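Long-range contact in putative uronate isomerase (Thermotoga maritima, PDB 4NAR), which is of unproven function but carries a lactate racemase N-terminal domain and may act as a racemase: residues R269-W283 and G302-S316. Sequence-based numbering, arbitrary orientation.
Sequences RRAVQVIGEEYDEVW and GQIIIYAPHIKRFHS. With SO4 (sulfate ion), chain B.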
ATOM      1  N   ARG A 269      -9.871  18.863 -16.166  1.00 40.25           N
ATOM      2  CA  ARG A 269     -11.137  19.302 -15.589  1.00 38.99           C
ATOM      3  C   ARG A 269     -11.953  18.080 -15.147  1.00 34.23           C
ATOM      4  O   ARG A 269     -12.756  18.148 -14.213  1.00 37.69           O
ATOM      5  CB  ARG A 269     -11.911  20.199 -16.566  1.00 45.50           C
ATOM      6  CG  ARG A 269     -13.378  19.807 -16.752  1.00 64.63           C
ATOM      7  CD  ARG A 269     -14.307  21.017 -16.889  1.00 74.88           C
ATOM      8  NE  ARG A 269     -14.290  21.889 -15.708  1.00 84.76           N
ATOM      9  CZ  ARG A 269     -14.888  21.621 -14.541  1.00 80.73           C
ATOM     10  NH1 ARG A 269     -15.557  20.480 -14.358  1.00 72.54           N
ATOM     11  NH2 ARG A 269     -14.807  22.500 -13.546  1.00 81.21           N
ATOM     12  N   ARG A 270     -11.710  16.953 -15.808  1.00 30.12           N
ATOM     13  CA  ARG A 270     -12.397  15.704 -15.489  1.00 29.81           C
ATOM     14  C   ARG A 270     -11.430  14.533 -15.625  1.00 35.06           C
ATOM     15  O   ARG A 270     -10.727  14.403 -16.636  1.00 34.12           O
ATOM     16  CB  ARG A 270     -13.596  15.483 -16.423  1.00 34.03           C
ATOM     17  CG  ARG A 270     -14.936  15.941 -15.865  1.00 44.07           C
ATOM     18  CD  ARG A 270     -15.775  16.711 -16.895  1.00 45.80           C
ATOM     19  NE  ARG A 270     -16.015  15.950 -18.121  1.00 46.86           N
ATOM     20  CZ  ARG A 270     -17.084  15.187 -18.340  1.00 41.58           C
ATOM     21  NH1 ARG A 270     -18.022  15.060 -17.406  1.00 48.19           N
ATOM     22  NH2 ARG A 270     -17.209  14.537 -19.490  1.00 32.49           N
ATOM     23  N   ALA A 271     -11.391  13.686 -14.604  1.00 32.68           N
ATOM     24  CA  ALA A 271     -10.624  12.444 -14.660  1.00 28.97           C
ATOM     25  C   ALA A 271     -11.493  11.316 -14.130  1.00 26.30           C
ATOM     26  O   ALA A 271     -12.009  11.395 -13.002  1.00 28.73           O
ATOM     27  CB  ALA A 271      -9.332  12.560 -13.842  1.00 23.06           C
ATOM     28  N   VAL A 272     -11.683  10.279 -14.943  1.00 26.87           N
ATOM     29  CA  VAL A 272     -12.365   9.081 -14.468  1.00 22.04           C
ATOM     30  C   VAL A 272     -11.320   8.014 -14.180  1.00 21.83           C
ATOM     31  O   VAL A 272     -10.631   7.543 -15.095  1.00 17.99           O
ATOM     32  CB  VAL A 272     -13.394   8.529 -15.479  1.00 25.34           C
ATOM     33  CG1 VAL A 272     -13.975   7.201 -14.991  1.00 20.70           C
ATOM     34  CG2 VAL A 272     -14.515   9.540 -15.720  1.00 30.11           C
ATOM     35  N   GLN A 273     -11.190   7.657 -12.903  1.00 19.75           N
ATOM     36  CA  GLN A 273     -10.307   6.575 -12.502  1.00 22.19           C
ATOM     37  C   GLN A 273     -11.055   5.241 -12.611  1.00 23.17           C
ATOM     38  O   GLN A 273     -11.942   4.939 -11.808  1.00 25.71           O
ATOM     39  CB  GLN A 273      -9.774   6.817 -11.085  1.00 19.78           C
ATOM     40  CG  GLN A 273      -8.713   7.920 -11.019  1.00 23.44           C
ATOM     41  CD  GLN A 273      -7.324   7.448 -11.453  1.00 26.74           C
ATOM     42  OE1 GLN A 273      -7.178   6.465 -12.193  1.00 26.31           O
ATOM     43  NE2 GLN A 273      -6.291   8.164 -10.999  1.00 22.64           N
ATOM     44  N   VAL A 274     -10.704   4.452 -13.618  1.00 29.30           N
ATOM     45  CA  VAL A 274     -11.413   3.201 -13.889  1.00 29.17           C
ATOM     46  C   VAL A 274     -10.869   2.062 -13.000  1.00 29.30           C
ATOM     47  O   VAL A 274      -9.847   1.456 -13.313  1.00 24.61           O
ATOM     48  CB  VAL A 274     -11.297   2.846 -15.386  1.00 29.53           C
ATOM     49  CG1 VAL A 274     -12.022   1.542 -15.706  1.00 16.74           C
ATOM     50  CG2 VAL A 274     -11.801   4.016 -16.239  1.00 20.58           C
ATOM     51  N   ILE A 275     -11.554   1.782 -11.890  1.00 31.65           N
ATOM     52  CA  ILE A 275     -10.999   0.918 -10.840  1.00 25.42           C
ATOM     53  C   ILE A 275     -11.270  -0.574 -11.059  1.00 25.95           C
ATOM     54  O   ILE A 275     -12.414  -0.980 -11.308  1.00 26.59           O
ATOM     55  CB  ILE A 275     -11.532   1.308  -9.421  1.00 28.55           C
ATOM     56  CG1 ILE A 275     -11.339   2.799  -9.144  1.00 21.58           C
ATOM     57  CG2 ILE A 275     -10.865   0.470  -8.333  1.00 19.09           C
ATOM     58  CD1 ILE A 275      -9.926   3.283  -9.371  1.00 26.38           C
ATOM     59  N   GLY A 276     -10.226  -1.392 -10.931  1.00 27.78           N
ATOM     60  CA  GLY A 276     -10.362  -2.835 -11.071  1.00 22.55           C
ATOM     61  C   GLY A 276     -10.932  -3.544  -9.846  1.00 23.57           C
ATOM     62  O   GLY A 276     -11.008  -2.960  -8.756  1.00 20.42           O
ATOM     63  N   GLU A 277     -11.321  -4.806 -10.043  1.00 22.50           N
ATOM     64  CA  GLU A 277     -11.852  -5.691  -9.010  1.00 24.06           C
ATOM     65  C   GLU A 277     -10.961  -5.755  -7.753  1.00 27.36           C
ATOM     66  O   GLU A 277     -11.459  -5.990  -6.646  1.00 32.42           O
ATOM     67  CB  GLU A 277     -12.012  -7.104  -9.609  1.00 43.81           C
ATOM     68  CG  GLU A 277     -13.024  -8.033  -8.898  1.00 71.95           C
ATOM     69  CD  GLU A 277     -12.397  -9.312  -8.318  1.00 87.09           C
ATOM     70  OE1 GLU A 277     -12.363  -9.448  -7.069  1.00 91.31           O
ATOM     71  OE2 GLU A 277     -11.959 -10.186  -9.106  1.00 90.34           O
ATOM     72  N   GLU A 278      -9.652  -5.558  -7.932  1.00 20.17           N
ATOM     73  CA  GLU A 278      -8.680  -5.705  -6.845  1.00 24.21           C
ATOM     74  C   GLU A 278      -8.876  -4.670  -5.723  1.00 29.64           C
ATOM     75  O   GLU A 278      -8.533  -4.924  -4.564  1.00 25.29           O
ATOM     76  CB  GLU A 278      -7.243  -5.627  -7.378  1.00 21.38           C
ATOM     77  CG  GLU A 278      -6.851  -4.253  -7.918  1.00 28.61           C
ATOM     78  CD  GLU A 278      -7.054  -4.135  -9.425  1.00 38.62           C
ATOM     79  OE1 GLU A 278      -7.801  -4.966 -10.012  1.00 33.07           O
ATOM     80  OE2 GLU A 278      -6.457  -3.207 -10.027  1.00 41.29           O
ATOM     81  N   TYR A 279      -9.411  -3.503  -6.068  1.00 30.94           N
ATOM     82  CA  TYR A 279      -9.713  -2.505  -5.052  1.00 26.49           C
ATOM     83  C   TYR A 279     -11.145  -2.699  -4.545  1.00 30.56           C
ATOM     84  O   TYR A 279     -12.119  -2.423  -5.231  1.00 34.30           O
ATOM     85  CB  TYR A 279      -9.454  -1.092  -5.562  1.00 22.11           C
ATOM     86  CG  TYR A 279      -7.998  -0.845  -5.919  1.00 29.63           C
ATOM     87  CD1 TYR A 279      -6.967  -1.435  -5.191  1.00 31.20           C
ATOM     88  CD2 TYR A 279      -7.653  -0.023  -6.992  1.00 32.60           C
ATOM     89  CE1 TYR A 279      -5.630  -1.209  -5.517  1.00 28.98           C
ATOM     90  CE2 TYR A 279      -6.321   0.215  -7.328  1.00 34.79           C
ATOM     91  CZ  TYR A 279      -5.314  -0.386  -6.588  1.00 35.32           C
ATOM     92  OH  TYR A 279      -3.992  -0.159  -6.912  1.00 34.09           O
ATOM     93  N   ASP A 280     -11.231  -3.173  -3.311  1.00 38.39           N
ATOM     94  CA  ASP A 280     -12.427  -3.791  -2.754  1.00 36.19           C
ATOM     95  C   ASP A 280     -13.383  -2.773  -2.125  1.00 28.96           C
ATOM     96  O   ASP A 280     -14.567  -3.047  -1.883  1.00 24.14           O
ATOM     97  CB  ASP A 280     -11.956  -4.762  -1.659  1.00 35.49           C
ATOM     98  CG  ASP A 280     -12.514  -6.131  -1.835  1.00 40.78           C
ATOM     99  OD1 ASP A 280     -13.207  -6.325  -2.848  1.00 52.76           O
ATOM    100  OD2 ASP A 280     -12.272  -7.016  -0.980  1.00 47.14           O
ATOM    101  N   GLU A 281     -12.838  -1.603  -1.828  1.00 22.10           N
ATOM    102  CA  GLU A 281     -13.504  -0.669  -0.945  1.00 26.43           C
ATOM    103  C   GLU A 281     -12.807   0.657  -1.132  1.00 23.84           C
ATOM    104  O   GLU A 281     -11.742   0.718  -1.772  1.00 18.23           O
ATOM    105  CB  GLU A 281     -13.344  -1.134   0.501  1.00 34.17           C
ATOM    106  CG  GLU A 281     -11.890  -1.166   0.937  1.00 41.52           C
ATOM    107  CD  GLU A 281     -11.592  -2.207   2.014  1.00 52.61           C
ATOM    108  OE1 GLU A 281     -12.502  -2.993   2.372  1.00 52.23           O
ATOM    109  OE2 GLU A 281     -10.431  -2.245   2.495  1.00 64.08           O
ATOM    110  N   VAL A 282     -13.400   1.714  -0.582  1.00 22.53           N
ATOM    111  CA  VAL A 282     -12.878   3.069  -0.779  1.00 21.95           C
ATOM    112  C   VAL A 282     -11.431   3.215  -0.277  1.00 26.18           C
ATOM    113  O   VAL A 282     -10.610   3.914  -0.897  1.00 29.76           O
ATOM    114  CB  VAL A 282     -13.797   4.120  -0.137  1.00 23.49           C
ATOM    115  CG1 VAL A 282     -13.260   5.516  -0.384  1.00 19.70           C
ATOM    116  CG2 VAL A 282     -15.222   3.984  -0.708  1.00 27.94           C
ATOM    117  N   TRP A 283     -11.122   2.521   0.819  1.00 22.67           N
ATOM    118  CA  TRP A 283      -9.776   2.507   1.387  1.00 23.04           C
ATOM    119  C   TRP A 283      -8.710   2.302   0.317  1.00 14.81           C
ATOM    120  O   TRP A 283      -7.703   2.998   0.319  1.00 23.65           O
ATOM    121  CB  TRP A 283      -9.641   1.408   2.442  1.00 22.80           C
ATOM    122  CG  TRP A 283      -8.469   1.590   3.386  1.00 23.08           C
ATOM    123  CD1 TRP A 283      -7.277   0.905   3.380  1.00 22.94           C
ATOM    124  CD2 TRP A 283      -8.401   2.498   4.494  1.00 19.71           C
ATOM    125  NE1 TRP A 283      -6.477   1.336   4.419  1.00 16.93           N
ATOM    126  CE2 TRP A 283      -7.143   2.313   5.116  1.00 20.92           C
ATOM    127  CE3 TRP A 283      -9.291   3.442   5.031  1.00 14.95           C
ATOM    128  CZ2 TRP A 283      -6.747   3.053   6.250  1.00 25.61           C
ATOM    129  CZ3 TRP A 283      -8.904   4.168   6.152  1.00 14.76           C
ATOM    130  CH2 TRP A 283      -7.637   3.978   6.744  1.00 22.47           C
ATOM    131  N   GLY A 302     -11.832  20.911 -10.609  1.00 29.95           N
ATOM    132  CA  GLY A 302     -11.779  19.686 -11.387  1.00 24.95           C
ATOM    133  C   GLY A 302     -12.479  18.544 -10.677  1.00 26.54           C
ATOM    134  O   GLY A 302     -12.609  18.535  -9.448  1.00 34.07           O
ATOM    135  N   GLN A 303     -12.933  17.572 -11.454  1.00 22.66           N
ATOM    136  CA  GLN A 303     -13.637  16.435 -10.895  1.00 27.83           C
ATOM    137  C   GLN A 303     -12.802  15.173 -10.998  1.00 29.89           C
ATOM    138  O   GLN A 303     -12.372  14.791 -12.100  1.00 24.16           O
ATOM    139  CB  GLN A 303     -14.942  16.192 -11.637  1.00 29.56           C
ATOM    140  CG  GLN A 303     -16.012  17.241 -11.410  1.00 36.91           C
ATOM    141  CD  GLN A 303     -17.201  17.029 -12.330  1.00 34.29           C
ATOM    142  OE1 GLN A 303     -17.036  16.877 -13.544  1.00 45.97           O
ATOM    143  NE2 GLN A 303     -18.399  16.995 -11.759  1.00 29.01           N
ATOM    144  N   ILE A 304     -12.583  14.531  -9.849  1.00 23.58           N
ATOM    145  CA  ILE A 304     -12.097  13.161  -9.841  1.00 20.73           C
ATOM    146  C   ILE A 304     -13.272  12.213  -9.595  1.00 19.91           C
ATOM    147  O   ILE A 304     -13.954  12.303  -8.563  1.00 19.45           O
ATOM    148  CB  ILE A 304     -11.017  12.932  -8.780  1.00 19.35           C
ATOM    149  CG1 ILE A 304      -9.902  13.959  -8.944  1.00 24.91           C
ATOM    150  CG2 ILE A 304     -10.454  11.525  -8.917  1.00 19.83           C
ATOM    151  CD1 ILE A 304      -8.714  13.719  -8.040  1.00 20.66           C
ATOM    152  N   ILE A 305     -13.501  11.318 -10.552  1.00 16.55           N
ATOM    153  CA  ILE A 305     -14.570  10.335 -10.477  1.00 20.04           C
ATOM    154  C   ILE A 305     -13.994   8.937 -10.316  1.00 22.94           C
ATOM    155  O   ILE A 305     -13.341   8.400 -11.222  1.00 28.75           O
ATOM    156  CB  ILE A 305     -15.441  10.367 -11.752  1.00 25.02           C
ATOM    157  CG1 ILE A 305     -16.128  11.726 -11.881  1.00 24.78           C
ATOM    158  CG2 ILE A 305     -16.458   9.227 -11.745  1.00 20.57           C
ATOM    159  CD1 ILE A 305     -16.413  12.122 -13.321  1.00 21.64           C
ATOM    160  N   ILE A 306     -14.255   8.339  -9.164  1.00 24.11           N
ATOM    161  CA  ILE A 306     -13.779   7.004  -8.869  1.00 23.88           C
ATOM    162  C   ILE A 306     -14.842   6.011  -9.338  1.00 22.08           C
ATOM    163  O   ILE A 306     -15.860   5.771  -8.665  1.00 21.05           O
ATOM    164  CB  ILE A 306     -13.488   6.871  -7.364  1.00 27.62           C
ATOM    165  CG1 ILE A 306     -12.312   7.780  -7.006  1.00 30.27           C
ATOM    166  CG2 ILE A 306     -13.201   5.411  -6.974  1.00 17.45           C
ATOM    167  CD1 ILE A 306     -12.395   8.331  -5.604  1.00 44.94           C
ATOM    168  N   TYR A 307     -14.615   5.449 -10.518  1.00 22.78           N
ATOM    169  CA  TYR A 307     -15.617   4.595 -11.125  1.00 22.09           C
ATOM    170  C   TYR A 307     -15.331   3.152 -10.732  1.00 24.72           C
ATOM    171  O   TYR A 307     -14.316   2.573 -11.143  1.00 23.56           O
ATOM    172  CB  TYR A 307     -15.626   4.810 -12.643  1.00 23.91           C
ATOM    173  CG  TYR A 307     -16.497   3.861 -13.438  1.00 24.77           C
ATOM    174  CD1 TYR A 307     -17.850   3.669 -13.132  1.00 28.04           C
ATOM    175  CD2 TYR A 307     -15.971   3.183 -14.526  1.00 25.38           C
ATOM    176  CE1 TYR A 307     -18.649   2.789 -13.898  1.00 31.57           C
ATOM    177  CE2 TYR A 307     -16.748   2.318 -15.291  1.00 28.89           C
ATOM    178  CZ  TYR A 307     -18.078   2.119 -14.980  1.00 32.18           C
ATOM    179  OH  TYR A 307     -18.806   1.252 -15.771  1.00 24.96           O
ATOM    180  N   ALA A 308     -16.222   2.600  -9.905  1.00 26.43           N
ATOM    181  CA  ALA A 308     -16.056   1.285  -9.302  1.00 22.27           C
ATOM    182  C   ALA A 308     -17.420   0.739  -8.885  1.00 29.05           C
ATOM    183  O   ALA A 308     -17.754   0.725  -7.687  1.00 35.36           O
ATOM    184  CB  ALA A 308     -15.130   1.382  -8.104  1.00 16.86           C
ATOM    185  N   PRO A 309     -18.211   0.275  -9.873  1.00 29.08           N
ATOM    186  CA  PRO A 309     -19.599  -0.163  -9.655  1.00 28.29           C
ATOM    187  C   PRO A 309     -19.755  -1.264  -8.612  1.00 37.67           C
ATOM    188  O   PRO A 309     -20.855  -1.445  -8.078  1.00 52.04           O
ATOM    189  CB  PRO A 309     -20.027  -0.708 -11.032  1.00 28.39           C
ATOM    190  CG  PRO A 309     -18.727  -0.992 -11.771  1.00 31.24           C
ATOM    191  CD  PRO A 309     -17.781   0.082 -11.271  1.00 33.55           C
ATOM    192  N   HIS A 310     -18.684  -2.003  -8.346  1.00 35.31           N
ATOM    193  CA  HIS A 310     -18.752  -3.163  -7.463  1.00 38.72           C
ATOM    194  C   HIS A 310     -18.593  -2.792  -5.981  1.00 33.36           C
ATOM    195  O   HIS A 310     -18.957  -3.563  -5.097  1.00 31.25           O
ATOM    196  CB  HIS A 310     -17.669  -4.174  -7.867  1.00 46.02           C
ATOM    197  CG  HIS A 310     -16.305  -3.568  -8.013  1.00 59.76           C
ATOM    198  ND1 HIS A 310     -15.964  -2.733  -9.071  1.00 58.08           N
ATOM    199  CD2 HIS A 310     -15.189  -3.654  -7.243  1.00 65.77           C
ATOM    200  CE1 HIS A 310     -14.710  -2.354  -8.946  1.00 64.75           C
ATOM    201  NE2 HIS A 310     -14.210  -2.895  -7.839  1.00 62.93           N
ATOM    202  N   ILE A 311     -18.037  -1.618  -5.711  1.00 28.71           N
ATOM    203  CA  ILE A 311     -17.714  -1.246  -4.339  1.00 27.33           C
ATOM    204  C   ILE A 311     -18.963  -0.824  -3.561  1.00 34.36           C
ATOM    205  O   ILE A 311     -19.810  -0.073  -4.079  1.00 35.93           O
ATOM    206  CB  ILE A 311     -16.649  -0.128  -4.298  1.00 24.42           C
ATOM    207  CG1 ILE A 311     -15.303  -0.674  -4.790  1.00 23.61           C
ATOM    208  CG2 ILE A 311     -16.502   0.463  -2.881  1.00 22.90           C
ATOM    209  CD1 ILE A 311     -14.184   0.353  -4.748  1.00 17.69           C
ATOM    210  N   LYS A 312     -19.068  -1.307  -2.321  1.00 29.86           N
ATOM    211  CA  LYS A 312     -20.224  -0.998  -1.482  1.00 34.65           C
ATOM    212  C   LYS A 312     -19.858  -0.678  -0.021  1.00 26.30           C
ATOM    213  O   LYS A 312     -20.741  -0.582   0.837  1.00 29.29           O
ATOM    214  CB  LYS A 312     -21.273  -2.127  -1.572  1.00 34.14           C
ATOM    215  CG  LYS A 312     -20.680  -3.533  -1.615  1.00 35.91           C
ATOM    216  CD  LYS A 312     -21.763  -4.608  -1.827  1.00 50.39           C
ATOM    217  CE  LYS A 312     -21.193  -6.037  -1.673  1.00 58.04           C
ATOM    218  NZ  LYS A 312     -21.722  -6.761  -0.462  1.00 59.33           N
ATOM    219  N   ARG A 313     -18.566  -0.496   0.255  1.00 22.47           N
ATOM    220  CA  ARG A 313     -18.112  -0.164   1.611  1.00 26.88           C
ATOM    221  C   ARG A 313     -16.860   0.732   1.603  1.00 22.40           C
ATOM    222  O   ARG A 313     -16.192   0.883   0.575  1.00 25.15           O
ATOM    223  CB  ARG A 313     -17.830  -1.441   2.403  1.00 28.20           C
ATOM    224  CG  ARG A 313     -16.449  -2.007   2.096  1.00 43.06           C
ATOM    225  CD  ARG A 313     -16.376  -3.474   2.455  1.00 51.80           C
ATOM    226  NE  ARG A 313     -15.037  -4.032   2.259  1.00 52.67           N
ATOM    227  CZ  ARG A 313     -14.766  -5.102   1.506  1.00 47.72           C
ATOM    228  NH1 ARG A 313     -15.748  -5.724   0.855  1.00 45.14           N
ATOM    229  NH2 ARG A 313     -13.511  -5.545   1.401  1.00 39.47           N
ATOM    230  N   PHE A 314     -16.550   1.332   2.747  1.00 22.24           N
ATOM    231  CA  PHE A 314     -15.381   2.194   2.847  1.00 24.59           C
ATOM    232  C   PHE A 314     -14.168   1.420   3.351  1.00 27.18           C
ATOM    233  O   PHE A 314     -13.040   1.629   2.874  1.00 24.79           O
ATOM    234  CB  PHE A 314     -15.668   3.392   3.752  1.00 24.07           C
ATOM    235  CG  PHE A 314     -16.733   4.296   3.218  1.00 21.34           C
ATOM    236  CD1 PHE A 314     -16.401   5.353   2.364  1.00 21.38           C
ATOM    237  CD2 PHE A 314     -18.074   4.069   3.532  1.00 21.22           C
ATOM    238  CE1 PHE A 314     -17.398   6.181   1.839  1.00 24.91           C
ATOM    239  CE2 PHE A 314     -19.078   4.895   3.026  1.00 21.91           C
ATOM    240  CZ  PHE A 314     -18.740   5.952   2.175  1.00 28.35           C
ATOM    241  N   HIS A 315     -14.401   0.548   4.328  1.00 22.60           N
ATOM    242  CA  HIS A 315     -13.348  -0.316   4.864  1.00 27.66           C
ATOM    243  C   HIS A 315     -14.021  -1.631   5.233  1.00 25.18           C
ATOM    244  O   HIS A 315     -15.223  -1.633   5.512  1.00 21.55           O
ATOM    245  CB  HIS A 315     -12.696   0.326   6.098  1.00 13.03           C
ATOM    246  CG  HIS A 315     -11.348  -0.237   6.437  1.00 29.41           C
ATOM    247  ND1 HIS A 315     -11.178  -1.440   7.096  1.00 33.63           N
ATOM    248  CD2 HIS A 315     -10.099   0.247   6.215  1.00 26.55           C
ATOM    249  CE1 HIS A 315      -9.886  -1.672   7.260  1.00 31.89           C
ATOM    250  NE2 HIS A 315      -9.209  -0.661   6.737  1.00 21.72           N
ATOM    251  N   SER A 316     -13.280  -2.742   5.228  1.00 19.77           N
ATOM    252  CA  SER A 316     -13.897  -4.036   5.548  1.00 21.95           C
ATOM    253  C   SER A 316     -13.993  -4.268   7.062  1.00 23.25           C
ATOM    254  O   SER A 316     -14.863  -5.012   7.538  1.00 30.02           O
ATOM    255  CB  SER A 316     -13.174  -5.196   4.853  1.00 21.23           C
ATOM    256  OG  SER A 316     -11.777  -5.182   5.128  1.00 30.13           O
TER
HETATM  257  S   SO4 B 501      -3.005   0.301   5.693  1.00 31.62           S
HETATM  258  O1  SO4 B 501      -1.680   0.894   5.943  1.00 33.24           O
HETATM  259  O2  SO4 B 501      -2.870  -1.162   5.611  1.00 33.74           O
HETATM  260  O3  SO4 B 501      -3.918   0.682   6.780  1.00 28.25           O
HETATM  261  O4  SO4 B 501      -3.539   0.818   4.414  1.00 36.75           O
HETATM  262  O   HOH W   1     -14.284   0.528 -13.114  1.00 23.51           O
HETATM  263  O   HOH W   2      -9.706  -5.196   2.331  1.00 26.12           O
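H315 turns the edge of its imidazole onto one face of the W283 indole, an edge-to-face pair with planes at 78°. H315 CD2 lies 3.3 Å from W283 CD2. W283 CG is anti to the backbone N (chi1 -161°), which turns the indole face to H315 CD2 while W283 NE1 donates to sulfate O4 at 3.0 Å. H315 ND1 and NE2 are taken by N317 and T72. Next to this pair, R313 grips E281 side-on. R313 NE, at 2.7 Å, and R313 NH2, at 2.9 Å, both donate to E281 OE1. The carboxylate stands steeply to the guanidinium, 78° between planes. R313 NH2 also forms a salt bridge with D280 OD2, reaching it from above the carboxylate plane; R74 is a second partner of that oxygen. An alanine at R313 removes both donors to E281 OE1, so the E281 carboxylate would probably be freer to turn and D280 left with R74 as its charged partner. The backbones join here too: V282 N donates to R313 O, and W283 N to F314 O. V282 CG2 packs 3.6 Å from F314 CD1. Further back, H310 NE2 makes two weak bonds, to G276 O and Y279 O. Strands 270-274 and 302-308 run parallel, hydrogen-bonded from R269 O to Y307 O. V272 CG1 rests 3.7 Å from Y307 CB on one face; I275 CG1 meets I306 CG2 at 3.9 Å. The loops after the strands hold the D280-E281-R313 network and the W283-H315 pair. Of these, W283 NE1 alone reaches the sulfate, probably from the crystallisation liquor, which T72, H180 and N348 also bind. The strands are inner neighbours in a five-stranded parallel sheet, their following loops tied by a salt-bridge network and a T-shaped pair.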